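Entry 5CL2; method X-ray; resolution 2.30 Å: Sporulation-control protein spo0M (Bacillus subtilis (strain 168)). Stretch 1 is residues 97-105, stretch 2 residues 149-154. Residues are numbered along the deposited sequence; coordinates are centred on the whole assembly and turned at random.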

# COMPACT_ATOMS: atom_id res chain seq x y z
N THR A 97 0.01 8.71 -6.90
CA THR A 97 0.34 10.14 -6.85
C THR A 97 -0.94 10.99 -6.94
O THR A 97 -1.71 10.83 -7.89
N PRO A 98 -1.14 11.92 -5.99
CA PRO A 98 -2.38 12.71 -5.99
C PRO A 98 -2.38 13.69 -7.15
O PRO A 98 -1.32 14.07 -7.66
N ILE A 99 -3.58 14.09 -7.56
CA ILE A 99 -3.80 15.06 -8.62
C ILE A 99 -3.59 16.46 -8.04
O ILE A 99 -4.04 16.73 -6.92
N THR A 100 -2.94 17.34 -8.79
CA THR A 100 -2.68 18.67 -8.24
C THR A 100 -3.87 19.54 -8.60
O THR A 100 -3.97 20.07 -9.71
N VAL A 101 -4.73 19.71 -7.61
CA VAL A 101 -5.95 20.49 -7.74
C VAL A 101 -6.32 20.81 -6.30
O VAL A 101 -5.90 20.10 -5.38
N GLY A 102 -7.11 21.86 -6.10
CA GLY A 102 -7.43 22.31 -4.76
C GLY A 102 -6.20 22.73 -3.98
O GLY A 102 -5.40 23.58 -4.42
N LYS A 103 -6.04 22.14 -2.80
CA LYS A 103 -4.94 22.49 -1.91
C LYS A 103 -3.69 21.58 -2.07
O LYS A 103 -2.65 21.83 -1.46
N VAL A 104 -3.79 20.57 -2.92
CA VAL A 104 -2.74 19.57 -3.04
C VAL A 104 -1.48 20.05 -3.79
O VAL A 104 -1.56 20.52 -4.93
N GLU A 105 -0.33 19.93 -3.15
CA GLU A 105 0.92 20.17 -3.88
C GLU A 105 1.78 18.91 -3.95
O GLU A 105 1.89 18.15 -2.98
N ASN A 149 -16.01 20.61 -5.66
CA ASN A 149 -15.87 21.69 -4.69
C ASN A 149 -14.49 21.73 -4.07
O ASN A 149 -13.80 22.76 -4.10
N GLU A 150 -14.09 20.60 -3.50
CA GLU A 150 -12.79 20.53 -2.84
C GLU A 150 -12.08 19.25 -3.21
O GLU A 150 -12.69 18.29 -3.67
N ALA A 151 -10.76 19.27 -3.09
CA ALA A 151 -9.97 18.05 -3.22
C ALA A 151 -8.80 18.20 -2.28
O ALA A 151 -8.20 19.28 -2.21
N ASP A 152 -8.50 17.18 -1.50
CA ASP A 152 -7.34 17.28 -0.62
C ASP A 152 -6.84 15.91 -0.25
O ASP A 152 -7.56 14.91 -0.42
N CYS A 153 -5.62 15.83 0.24
CA CYS A 153 -5.10 14.56 0.72
C CYS A 153 -5.39 14.44 2.21
O CYS A 153 -5.02 15.32 3.01
N GLU A 154 -6.09 13.37 2.58
CA GLU A 154 -6.59 13.19 3.93
C GLU A 154 -5.98 11.95 4.54
O GLU A 154 -5.78 10.93 3.87

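The contact has an apolar core of small groups, with Lys 103, Asp 152 and Glu 150 adding a good share of the covered area; a segment that is neither helix nor strand is set against a strand. No hydrogen bond crosses between them, and the listed contacts are van der Waals ones. Its extent is modest, with 323 Å² buried on both sides together.

The apolar contacts fall into a pair and a group of three. In the pair, Ala 151 directs its CB toward stretch 1 and meets Val 101, whose CG1 lies 3.6 Å from Ala 151 CB. Val 101 itself has its CA-to-CB bond sideways, and the p rotamer (chi1 72°) accompanies this methyl contact. Ala 151 has the largest area covered by the other stretch, 55 Å², although its side chain is a single methyl; part of its contact is made by its backbone. In the group of three, Cys 153 points toward stretch 1 in the m rotamer, and its sulfur receives two neighbours: Pro 98 CB at 3.6 Å from Cys 153 SG, and Val 104 CG2 at 3.9 Å from the same SG. Pro 98 points toward the strand with a C-gamma exo ring, while Val 104 is sideways and in the t rotamer (chi1 178°). The two strand residues that point toward stretch 1, Ala 151 and Cys 153, are thus spaced two apart, as the alternation of a strand provides.

Val 104 CG2 links this apolar packing to the strand backbone. Besides the sulfur, Val 104 CG2 lies 3.8 Å from Asp 152 CA and 4.1 Å from Ala 151 O, so one methyl touches three successive residues.

The turn brings the backbone itself into the contact. Val 101 to Val 104 form a type II' beta turn, closed by the hydrogen bond from Val 104 N to Val 101 O at 3.3 Å. Gly 102 occupies a position whose positive phi (61°) favours glycine, and its CA sits 4.0 Å from Ala 151 O. A second reason favours glycine: an ideal CB on Gly 102 would lie 2.6 Å from Ala 151 O, a clash. Lys 103 N approaches the same oxygen, Ala 151 O, at 3.6 Å without forming a hydrogen bond.

The polar side chains make no hydrogen bond across the contact, and their ends follow different courses. Lys 103 starts toward the strand, with chi1 between wells at -106°, and its CB comes 3.7 Å from Asp 152 OD2; its end then leads away, so the pair makes no salt bridge. Asp 152 is sideways, its end coming nearer, and OD1 accepts a hydrogen bond from Cys 153 N at 2.8 Å; both carboxylate oxygens are also bonded elsewhere in the structure. Glu 150 points away but curls back, its OE1 taking a weak hydrogen bond from Ala 151 N at 3.1 Å. The rule for a designer is economical: small apolar groups fill the gap, glycine lets the turn come close, and charged ends find partners of their own or lead away.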

# COMPACT_ATOMS: atom_id res chain seq x y z
CB THR A 97 1.28 10.56 -8.01
OG1 THR A 97 2.48 9.79 -7.96
CG2 THR A 97 1.63 12.04 -7.93
CB PRO A 98 -2.31 13.48 -4.68
CG PRO A 98 -1.07 13.00 -3.97
CD PRO A 98 -0.19 12.43 -5.00
CB ILE A 99 -5.23 14.91 -9.21
CG1 ILE A 99 -5.33 13.62 -10.02
CG2 ILE A 99 -5.62 16.12 -10.06
CD1 ILE A 99 -6.76 13.10 -10.15
CB THR A 100 -1.39 19.29 -8.81
OG1 THR A 100 -0.25 18.62 -8.27
CG2 THR A 100 -1.30 20.75 -8.45
CB VAL A 101 -7.06 19.74 -8.47
CG1 VAL A 101 -7.63 18.63 -7.60
CG2 VAL A 101 -8.17 20.69 -8.88
CB LYS A 103 -5.47 22.47 -0.47
CG LYS A 103 -5.66 23.87 0.12
CD LYS A 103 -6.13 23.79 1.57
CE LYS A 103 -5.80 25.07 2.34
NZ LYS A 103 -6.13 26.31 1.60
CB VAL A 104 -3.25 18.32 -3.74
CG1 VAL A 104 -2.13 17.30 -3.90
CG2 VAL A 104 -4.43 17.72 -2.96
CB GLU A 105 1.72 21.34 -3.26
CG GLU A 105 2.45 21.00 -1.95
CD GLU A 105 3.51 22.05 -1.54
OE1 GLU A 105 4.38 22.39 -2.38
OE2 GLU A 105 3.49 22.52 -0.37
CB ASN A 149 -16.91 21.57 -3.57
CG ASN A 149 -17.03 22.85 -2.75
OD1 ASN A 149 -17.03 23.95 -3.30
ND2 ASN A 149 -17.10 22.72 -1.44
CB GLU A 150 -12.95 20.62 -1.32
CG GLU A 150 -12.41 21.93 -0.76
CD GLU A 150 -10.93 22.09 -1.07
OE1 GLU A 150 -10.14 21.18 -0.76
OE2 GLU A 150 -10.57 23.09 -1.72
CB ALA A 151 -9.51 17.83 -4.63
CB ASP A 152 -7.66 18.09 0.64
CG ASP A 152 -6.46 18.90 1.16
OD1 ASP A 152 -5.29 18.55 0.85
OD2 ASP A 152 -6.67 19.90 1.88
CB CYS A 153 -3.61 14.42 0.40
SG CYS A 153 -3.35 14.38 -1.37
CB GLU A 154 -8.12 13.05 3.95
CG GLU A 154 -8.93 14.15 3.29
CD GLU A 154 -9.03 15.43 4.12
OE1 GLU A 154 -9.12 15.37 5.37
OE2 GLU A 154 -9.11 16.50 3.50